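Side-chain contacts in maleylacetoacetate isomerase (Anaeromyxobacter dehalogenans, PDB 4IGJ), which probably isomerises maleylacetoacetate with glutathione as cofactor, as a zeta-class member of the glutathione transferase superfamily, and may also act as a glutathione transferase: residues L123-H126 and V127-T131; W31-S34 and S35-R38; M134-A137 and L138-R141. All blocks are in the same frame, centred on the assembly; numbering follows the deposited sequence.

Interaction 1 of 3, residues L123-H126 and V127-T131; sequences LAEH and VNSGT
A124, E125 and H126 offer their carbonyls to the last residues of helix 114-128 and to the turn that follows. Among the backbone bonds, N128 N reaches A124 O at 2.8 Å almost straight, closing a regular helical turn. E125 O is shared: S129 N meets it at 2.8 Å, and G130 N, one residue further on, at 3.2 Å, so the coil widens as it ends. A bond from S129 OG to the same oxygen is less certain, since that serine was modelled in two conformers.

The side-chain bond from the end of the turn is T131 OG1 to H126 O, 2.8 Å. With chi1 at -52°, OG1 lies beside its own backbone N and meets the carbonyl 34° out of its plane. Replacing T131 by alanine removes that hydroxyl, and H126 O is likely to lose this tie to the turn. G130 CA packs 3.1 Å from H126 O, where a side chain would collide with that oxygen.

By packing, E125 and N128 run alongside each other in the same direction, carboxylate and amide planes 56° apart and E125 OE1 3.4 Å from N128 CB. E125 OE2 faces its equivalent in the second subunit, a pairing that may favour a shared proton. This is a helix C-terminus at the GST dimer interface, delivering N128 to the glutathione site.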
ATOM      1  N   LEU A 123      -6.001  -5.498  -5.603  1.00  7.31           N
ATOM      2  CA  LEU A 123      -6.117  -6.597  -4.641  1.00  8.22           C
ATOM      3  C   LEU A 123      -4.952  -6.564  -3.663  1.00  8.99           C
ATOM      4  O   LEU A 123      -5.139  -6.705  -2.449  1.00 10.06           O
ATOM      5  CB  LEU A 123      -6.171  -7.939  -5.369  1.00 10.25           C
ATOM      6  CG  LEU A 123      -7.422  -8.120  -6.227  1.00 10.53           C
ATOM      7  CD1 LEU A 123      -7.323  -9.396  -7.049  1.00 12.83           C
ATOM      8  CD2 LEU A 123      -8.647  -8.171  -5.349  1.00 15.33           C
ATOM      9  N   ALA A 124      -3.751  -6.330  -4.186  1.00  6.54           N
ATOM     10  CA  ALA A 124      -2.566  -6.242  -3.339  1.00  7.72           C
ATOM     11  C   ALA A 124      -2.684  -5.092  -2.354  1.00  8.75           C
ATOM     12  O   ALA A 124      -2.393  -5.248  -1.160  1.00  8.05           O
ATOM     13  CB  ALA A 124      -1.312  -6.091  -4.192  1.00  8.16           C
ATOM     14  N   GLU A 125      -3.114  -3.936  -2.853  1.00  7.27           N
ATOM     15  CA  GLU A 125      -3.199  -2.750  -2.013  1.00  8.19           C
ATOM     16  C   GLU A 125      -4.303  -2.826  -0.956  1.00  8.27           C
ATOM     17  O   GLU A 125      -4.148  -2.256   0.124  1.00  9.38           O
ATOM     18  CB  GLU A 125      -3.319  -1.475  -2.857  1.00  7.83           C
ATOM     19  CG  GLU A 125      -2.073  -1.136  -3.695  1.00  9.86           C
ATOM     20  CD  GLU A 125      -0.861  -0.677  -2.876  1.00  8.15           C
ATOM     21  OE1 GLU A 125      -0.925  -0.626  -1.624  1.00  8.85           O
ATOM     22  OE2 GLU A 125       0.171  -0.340  -3.502  1.00  9.65           O
ATOM     23  N   HIS A 126      -5.381  -3.553  -1.240  1.00  7.87           N
ATOM     24  CA  HIS A 126      -6.391  -3.812  -0.211  1.00 10.06           C
ATOM     25  C   HIS A 126      -5.749  -4.406   1.032  1.00 10.75           C
ATOM     26  O   HIS A 126      -6.147  -4.097   2.156  1.00 11.45           O
ATOM     27  CB  HIS A 126      -7.467  -4.766  -0.734  1.00 10.03           C
ATOM     28  CG  HIS A 126      -8.526  -4.097  -1.557  1.00 16.68           C
ATOM     29  ND1 HIS A 126      -9.246  -3.013  -1.104  1.00 24.90           N
ATOM     30  CD2 HIS A 126      -8.992  -4.369  -2.799  1.00 20.31           C
ATOM     31  CE1 HIS A 126     -10.108  -2.642  -2.033  1.00 29.03           C
ATOM     32  NE2 HIS A 126      -9.974  -3.448  -3.073  1.00 22.35           N
ATOM     33  N   VAL A 127      -4.745  -5.252   0.838  1.00  7.97           N
ATOM     34  CA  VAL A 127      -4.001  -5.795   1.968  1.00  8.11           C
ATOM     35  C   VAL A 127      -2.903  -4.837   2.443  1.00  9.31           C
ATOM     36  O   VAL A 127      -2.835  -4.480   3.624  1.00  9.76           O
ATOM     37  CB  VAL A 127      -3.402  -7.169   1.607  1.00  8.53           C
ATOM     38  CG1 VAL A 127      -2.611  -7.732   2.772  1.00  8.65           C
ATOM     39  CG2 VAL A 127      -4.506  -8.143   1.201  1.00 10.75           C
ATOM     40  N   ASN A 128      -2.050  -4.415   1.511  1.00  7.50           N
ATOM     41  CA  ASN A 128      -0.878  -3.603   1.791  1.00  6.68           C
ATOM     42  C   ASN A 128      -1.207  -2.334   2.549  1.00  7.80           C
ATOM     43  O   ASN A 128      -0.531  -1.978   3.513  1.00  8.78           O
ATOM     44  CB  ASN A 128      -0.188  -3.261   0.456  1.00  8.28           C
ATOM     45  CG  ASN A 128       1.157  -2.584   0.636  1.00  9.33           C
ATOM     46  OD1 ASN A 128       1.424  -1.507   0.063  1.00 13.41           O
ATOM     47  ND2 ASN A 128       2.010  -3.198   1.417  1.00  7.96           N
ATOM     48  N   SER A 129      -2.246  -1.636   2.105  0.54  7.83           N
ATOM     49  CA  SER A 129      -2.602  -0.369   2.733  0.54  8.98           C
ATOM     50  C   SER A 129      -3.937  -0.414   3.468  0.54  9.34           C
ATOM     51  O   SER A 129      -4.189   0.404   4.343  0.54 12.92           O
ATOM     52  CB  SER A 129      -2.603   0.760   1.696  0.54 11.60           C
ATOM     53  OG  SER A 129      -3.662   0.614   0.766  0.54 12.66           O
ATOM     54  N   GLY A 130      -4.793  -1.366   3.115  1.00  9.49           N
ATOM     55  CA  GLY A 130      -6.140  -1.386   3.661  1.00 10.61           C
ATOM     56  C   GLY A 130      -6.432  -2.338   4.806  1.00 15.90           C
ATOM     57  O   GLY A 130      -7.498  -2.254   5.425  1.00 17.31           O
ATOM     58  N   THR A 131      -5.502  -3.241   5.088  1.00 10.32           N
ATOM     59  CA  THR A 131      -5.720  -4.276   6.090  1.00 11.28           C
ATOM     60  C   THR A 131      -4.535  -4.420   7.053  1.00  9.87           C
ATOM     61  O   THR A 131      -4.676  -4.233   8.262  1.00 11.64           O
ATOM     62  CB  THR A 131      -6.003  -5.632   5.413  1.00 12.20           C
ATOM     63  OG1 THR A 131      -7.060  -5.477   4.459  1.00 14.04           O
ATOM     64  CG2 THR A 131      -6.405  -6.670   6.445  1.00 15.21           C
TER

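Interaction 2 of 3, residues W31-S34 and S35-R38; sequences WRSS and SAWR. With SO4 (sulfate ion), chain C.
S33 OG accepts from A36 N at 3.0 Å, a side-chain N-cap that satisfies one of the amides at the start of helix 34-45. The hydroxyl is anti to its own backbone N (chi1 164°), which brings OG within reach of the A36 N-H, where A36 CB also packs 3.5 Å from S33 OG. Next to the cap, S33 O receives W37 N at 2.9 Å and S34 O receives R38 N at 3.1 Å, so the helix is regular from its first turn. S34 O has a second neighbour as well: R38 CG passes 3.2 Å from it as the arginine's extended chain runs alongside.

On another side of this helix end sits a sulfate, probably from the crystallisation liquor. S34 N points at its O3 over 2.8 Å, nearly straight at 168°. In the conformer described, one of two, S34 OG donates to sulfate O2 and accepts a hydrogen bond from a water, which in turn accepts from R38 NH2. The second conformer makes these hydroxyl bonds less certain.

Further out, S93 OG pairs with R38 NH1 and helps to hold the guanidinium; Y189 and V127 pack against the arginine. W37 leads away from the 31-34 segment and meets Y195 and H227 edge-to-face. Q132 and Q135 complete the grip on the anion.

S35 and R38 bind glutathione. The serine run leading into a helix resembles the zeta-class signature, and its backbone N-H, hydroxyl and helix dipole together would probably favour an anion here.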
ATOM      1  N   TRP A  31      10.745 -14.614  10.528  1.00 10.95           N
ATOM      2  CA  TRP A  31       9.963 -15.768  10.074  1.00 12.32           C
ATOM      3  C   TRP A  31       8.471 -15.455   9.995  1.00 10.58           C
ATOM      4  O   TRP A  31       7.792 -15.870   9.051  1.00 14.24           O
ATOM      5  CB  TRP A  31      10.217 -16.996  10.973  1.00 12.43           C
ATOM      6  CG  TRP A  31       9.681 -16.829  12.367  1.00 12.02           C
ATOM      7  CD1 TRP A  31      10.224 -16.081  13.365  1.00 15.03           C
ATOM      8  CD2 TRP A  31       8.490 -17.419  12.904  1.00 11.93           C
ATOM      9  NE1 TRP A  31       9.446 -16.167  14.500  1.00 15.10           N
ATOM     10  CE2 TRP A  31       8.367 -16.970  14.238  1.00 10.88           C
ATOM     11  CE3 TRP A  31       7.514 -18.276  12.388  1.00 17.85           C
ATOM     12  CZ2 TRP A  31       7.311 -17.357  15.067  1.00 12.82           C
ATOM     13  CZ3 TRP A  31       6.469 -18.665  13.210  1.00 18.23           C
ATOM     14  CH2 TRP A  31       6.374 -18.202  14.538  1.00 14.86           C
ATOM     15  N   ARG A  32       7.974 -14.676  10.948  1.00 12.64           N
ATOM     16  CA  ARG A  32       6.536 -14.454  11.038  1.00 13.51           C
ATOM     17  C   ARG A  32       6.047 -13.139  10.432  1.00 17.31           C
ATOM     18  O   ARG A  32       4.847 -12.855  10.457  1.00 18.90           O
ATOM     19  CB  ARG A  32       6.076 -14.553  12.486  1.00 17.99           C
ATOM     20  CG  ARG A  32       4.707 -15.166  12.614  1.00 22.92           C
ATOM     21  CD  ARG A  32       4.303 -15.271  14.063  1.00 22.00           C
ATOM     22  NE  ARG A  32       3.409 -16.399  14.279  1.00 31.03           N
ATOM     23  CZ  ARG A  32       3.012 -16.803  15.479  1.00 32.96           C
ATOM     24  NH1 ARG A  32       2.198 -17.842  15.598  1.00 37.92           N
ATOM     25  NH2 ARG A  32       3.432 -16.161  16.558  1.00 27.28           N
ATOM     26  N   SER A  33       6.961 -12.344   9.892  1.00 11.33           N
ATOM     27  CA  SER A  33       6.590 -11.054   9.291  1.00 10.23           C
ATOM     28  C   SER A  33       5.777 -11.240   8.011  1.00  9.21           C
ATOM     29  O   SER A  33       6.261 -11.839   7.048  1.00 10.60           O
ATOM     30  CB  SER A  33       7.854 -10.252   8.964  1.00 11.14           C
ATOM     31  OG  SER A  33       7.571  -9.187   8.067  1.00 12.22           O
ATOM     32  N   SER A  34       4.546 -10.733   7.979  0.72 10.18           N
ATOM     33  CA  SER A  34       3.732 -10.910   6.777  0.72 11.39           C
ATOM     34  C   SER A  34       4.308 -10.116   5.611  0.72 10.36           C
ATOM     35  O   SER A  34       4.269 -10.568   4.467  0.72 10.69           O
ATOM     36  CB  SER A  34       2.256 -10.562   7.024  0.72 15.56           C
ATOM     37  OG  SER A  34       2.058  -9.168   7.142  0.72 12.80           O
ATOM     38  N   SER A  35       4.868  -8.947   5.898  1.00  9.73           N
ATOM     39  CA  SER A  35       5.474  -8.156   4.841  1.00 11.77           C
ATOM     40  C   SER A  35       6.666  -8.880   4.220  1.00 10.68           C
ATOM     41  O   SER A  35       6.819  -8.891   2.988  1.00 12.09           O
ATOM     42  CB  SER A  35       5.861  -6.763   5.335  1.00 13.71           C
ATOM     43  OG  SER A  35       6.338  -5.974   4.255  1.00 29.88           O
ATOM     44  N   ALA A  36       7.490  -9.513   5.054  1.00  9.30           N
ATOM     45  CA  ALA A  36       8.636 -10.262   4.546  1.00 10.27           C
ATOM     46  C   ALA A  36       8.176 -11.492   3.784  1.00 10.37           C
ATOM     47  O   ALA A  36       8.769 -11.857   2.769  1.00  9.43           O
ATOM     48  CB  ALA A  36       9.578 -10.663   5.678  1.00 12.48           C
ATOM     49  N   TRP A  37       7.113 -12.126   4.267  1.00  9.20           N
ATOM     50  CA  TRP A  37       6.562 -13.302   3.611  1.00  7.70           C
ATOM     51  C   TRP A  37       6.153 -12.982   2.165  1.00  8.61           C
ATOM     52  O   TRP A  37       6.394 -13.785   1.267  1.00  8.93           O
ATOM     53  CB  TRP A  37       5.388 -13.819   4.451  1.00  9.04           C
ATOM     54  CG  TRP A  37       4.731 -15.119   4.062  1.00  7.22           C
ATOM     55  CD1 TRP A  37       4.929 -15.879   2.938  1.00  7.40           C
ATOM     56  CD2 TRP A  37       3.740 -15.793   4.831  1.00  8.10           C
ATOM     57  NE1 TRP A  37       4.110 -16.983   2.972  1.00  8.88           N
ATOM     58  CE2 TRP A  37       3.371 -16.951   4.130  1.00  8.74           C
ATOM     59  CE3 TRP A  37       3.128 -15.519   6.056  1.00  8.17           C
ATOM     60  CZ2 TRP A  37       2.409 -17.842   4.617  1.00  9.26           C
ATOM     61  CZ3 TRP A  37       2.181 -16.385   6.532  1.00  8.82           C
ATOM     62  CH2 TRP A  37       1.828 -17.540   5.824  1.00  9.68           C
ATOM     63  N   ARG A  38       5.544 -11.814   1.937  1.00  7.86           N
ATOM     64  CA  ARG A  38       5.168 -11.408   0.581  1.00  8.42           C
ATOM     65  C   ARG A  38       6.373 -11.436  -0.336  1.00  7.90           C
ATOM     66  O   ARG A  38       6.285 -11.914  -1.474  1.00  6.99           O
ATOM     67  CB  ARG A  38       4.583  -9.996   0.560  1.00  7.43           C
ATOM     68  CG  ARG A  38       3.374  -9.792   1.472  1.00  6.21           C
ATOM     69  CD  ARG A  38       3.259  -8.324   1.794  1.00  7.89           C
ATOM     70  NE  ARG A  38       2.153  -8.007   2.684  1.00  8.78           N
ATOM     71  CZ  ARG A  38       1.952  -6.796   3.195  1.00  8.90           C
ATOM     72  NH1 ARG A  38       2.797  -5.810   2.921  1.00  8.00           N
ATOM     73  NH2 ARG A  38       0.917  -6.577   4.007  1.00  9.63           N
TER
HETATM   74  S   SO4 C 301       2.503  -8.662  10.784  1.00 18.79           S
HETATM   75  O1  SO4 C 301       1.631  -9.278  11.768  1.00 32.06           O
HETATM   76  O2  SO4 C 301       1.692  -8.150   9.684  1.00 21.01           O
HETATM   77  O3  SO4 C 301       3.435  -9.670  10.310  1.00 27.78           O
HETATM   78  O4  SO4 C 301       3.252  -7.585  11.410  1.00 27.77           O
HETATM   79  O   HOH W   1      -0.482  -8.809   5.537  1.00 13.10           O

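Interaction 3 of 3, residues M134-A137 and L138-R141. With SO4 (sulfate ion), chain C.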
ATOM      1  N   MET A 134      -3.489  -1.890   9.950  1.00 10.86           N
ATOM      2  CA  MET A 134      -4.340  -1.801  11.129  1.00 13.52           C
ATOM      3  C   MET A 134      -4.041  -2.904  12.127  1.00 15.51           C
ATOM      4  O   MET A 134      -4.570  -2.899  13.232  1.00 15.66           O
ATOM      5  CB  MET A 134      -5.818  -1.804  10.725  1.00 15.74           C
ATOM      6  CG  MET A 134      -6.407  -0.397  10.455  1.00 19.65           C
ATOM      7  SD  MET A 134      -5.488   0.538   9.221  1.00 34.99           S
ATOM      8  CE  MET A 134      -5.658  -0.573   7.848  1.00 18.11           C
ATOM      9  N   GLN A 135      -3.193  -3.853  11.739  1.00 11.75           N
ATOM     10  CA  GLN A 135      -2.785  -4.898  12.664  1.00 11.08           C
ATOM     11  C   GLN A 135      -1.269  -5.024  12.781  1.00 12.79           C
ATOM     12  O   GLN A 135      -0.767  -6.071  13.188  1.00 20.18           O
ATOM     13  CB  GLN A 135      -3.442  -6.239  12.299  1.00 12.95           C
ATOM     14  CG  GLN A 135      -3.260  -6.674  10.845  1.00 13.95           C
ATOM     15  CD  GLN A 135      -2.316  -7.856  10.683  1.00 16.95           C
ATOM     16  OE1 GLN A 135      -2.536  -8.727   9.848  1.00 22.91           O
ATOM     17  NE2 GLN A 135      -1.257  -7.884  11.478  1.00 26.62           N
ATOM     18  N   ASN A 136      -0.527  -3.964  12.463  1.00 14.56           N
ATOM     19  CA  ASN A 136       0.920  -4.073  12.643  1.00 19.56           C
ATOM     20  C   ASN A 136       1.321  -4.006  14.111  1.00 22.82           C
ATOM     21  O   ASN A 136       0.531  -3.578  14.954  1.00 19.12           O
ATOM     22  CB  ASN A 136       1.734  -3.146  11.716  1.00 24.44           C
ATOM     23  CG  ASN A 136       1.897  -1.716  12.239  1.00 27.04           C
ATOM     24  OD1 ASN A 136       1.900  -1.450  13.440  1.00 32.44           O
ATOM     25  ND2 ASN A 136       2.081  -0.788  11.311  1.00 36.17           N
ATOM     26  N   ALA A 137       2.543  -4.427  14.410  1.00 24.58           N
ATOM     27  CA  ALA A 137       2.966  -4.640  15.794  1.00 22.48           C
ATOM     28  C   ALA A 137       2.848  -3.409  16.690  1.00 18.60           C
ATOM     29  O   ALA A 137       2.343  -3.506  17.810  1.00 18.97           O
ATOM     30  CB  ALA A 137       4.385  -5.196  15.833  1.00 24.55           C
ATOM     31  N   LEU A 138       3.330  -2.266  16.210  1.00 17.78           N
ATOM     32  CA  LEU A 138       3.282  -1.034  16.997  1.00 15.94           C
ATOM     33  C   LEU A 138       1.840  -0.601  17.276  1.00 19.78           C
ATOM     34  O   LEU A 138       1.511  -0.179  18.390  1.00 20.92           O
ATOM     35  CB  LEU A 138       4.063   0.081  16.298  1.00 20.25           C
ATOM     36  CG  LEU A 138       4.152   1.424  17.028  1.00 24.97           C
ATOM     37  CD1 LEU A 138       4.830   1.266  18.384  1.00 21.99           C
ATOM     38  CD2 LEU A 138       4.886   2.443  16.179  1.00 23.55           C
ATOM     39  N   VAL A 139       0.980  -0.713  16.269  1.00 16.00           N
ATOM     40  CA  VAL A 139      -0.427  -0.369  16.412  1.00 14.19           C
ATOM     41  C   VAL A 139      -1.070  -1.216  17.500  1.00 17.87           C
ATOM     42  O   VAL A 139      -1.704  -0.691  18.416  1.00 16.03           O
ATOM     43  CB  VAL A 139      -1.178  -0.569  15.085  1.00 13.07           C
ATOM     44  CG1 VAL A 139      -2.683  -0.571  15.306  1.00 16.11           C
ATOM     45  CG2 VAL A 139      -0.791   0.514  14.101  1.00 17.84           C
ATOM     46  N   LEU A 140      -0.895  -2.527  17.403  1.00 16.00           N
ATOM     47  CA  LEU A 140      -1.467  -3.436  18.383  1.00 15.72           C
ATOM     48  C   LEU A 140      -0.948  -3.149  19.790  1.00 18.83           C
ATOM     49  O   LEU A 140      -1.719  -3.178  20.752  1.00 19.10           O
ATOM     50  CB  LEU A 140      -1.188  -4.888  17.993  1.00 17.57           C
ATOM     51  CG  LEU A 140      -1.765  -5.344  16.655  1.00 16.28           C
ATOM     52  CD1 LEU A 140      -1.504  -6.833  16.469  1.00 21.32           C
ATOM     53  CD2 LEU A 140      -3.258  -5.018  16.546  1.00 19.62           C
ATOM     54  N   ARG A 141       0.346  -2.860  19.904  1.00 16.92           N
ATOM     55  CA  ARG A 141       0.946  -2.597  21.209  1.00 22.42           C
ATOM     56  C   ARG A 141       0.332  -1.368  21.860  1.00 23.36           C
ATOM     57  O   ARG A 141      -0.020  -1.397  23.041  1.00 22.03           O
ATOM     58  CB  ARG A 141       2.465  -2.438  21.110  1.00 26.96           C
ATOM     59  CG  ARG A 141       3.091  -1.949  22.418  1.00 28.76           C
ATOM     60  CD  ARG A 141       4.585  -2.240  22.513  1.00 30.42           C
ATOM     61  NE  ARG A 141       5.330  -1.727  21.369  1.00 40.39           N
ATOM     62  CZ  ARG A 141       6.023  -2.491  20.532  1.00 44.92           C
ATOM     63  NH1 ARG A 141       6.068  -3.803  20.718  1.00 46.30           N
ATOM     64  NH2 ARG A 141       6.677  -1.949  19.512  1.00 50.67           N
TER
HETATM   65  S   SO4 C 301       2.503  -8.662  10.784  1.00 18.79           S
HETATM   66  O1  SO4 C 301       1.631  -9.278  11.768  1.00 32.06           O
HETATM   67  O2  SO4 C 301       1.692  -8.150   9.684  1.00 21.01           O
HETATM   68  O3  SO4 C 301       3.435  -9.670  10.310  1.00 27.78           O
HETATM   69  O4  SO4 C 301       3.252  -7.585  11.410  1.00 27.77           O
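N136 holds CG between its backbone N and its carbonyl carbon (chi1 84°), which folds the amide back over the start of helix 137-146 and points OD1 at V139 N. The motif is an asparagine N-cap: V139 N donates to N136 OD1 at 3.1 Å, almost straight and nearly along the C=O axis. The same oxygen rests 3.4 Å from V139 CG2, and the two side chains cross at about a right angle, so the valine methyl closes against the capping amide. L140, with CG anti to its carbonyl carbon (chi1 -61°), leans back across the preceding loop instead of outward.

The backbone then takes over. L140 N meets N136 O at 3.0 Å, and R141 N meets A137 O at the same distance, the latter donor tilted out of the carbonyl plane. N136 thus serves the helix twice, with its amide oxygen and with its main-chain oxygen, and the first-turn N-H groups of V139 and L140 are both satisfied by one residue.

Q135 sends its amide toward helix 185-199 and the sulfate. Its OE1 accepts from Q193 NE2 and N196 ND2 of that helix, which fix the rotation of the group and present NE2 to sulfate O1 at 3.2 Å, a long, bent bond; S34 and Q132 hold the same ion.

V139 and L138 carry the contact to helix 150-171 and to the second subunit. V139 packs on W154 of that helix and also on W154 of the second subunit, while L138 lies on R161 of that subunit, a glutathione-binding residue. V139 CG1 sits 3.6 Å from M134 O, and the L140 methyl CD1 settles 3.4 Å from Q135 O.

Overall arrangement
Along the chain the order is interaction 2, then 1, then 3, with centres 15 to 16 Å apart, each at a helix terminus. Interaction 2 belongs to the N-terminal glutathione-binding part and starts helix 34-45; the other two lie in the helical C-terminal part, where interaction 1 ends helix 114-128 and interaction 3 starts helix 137-146, the next in sequence. Interactions 1 and 2 touch through N128 and V127 against R38, across the boundary of the two parts. Interactions 2 and 3 do not touch but hold the same sulfate. Interactions 1 and 3 both reach the second subunit, so the glutathione site and the dimer interface share neighbouring elements.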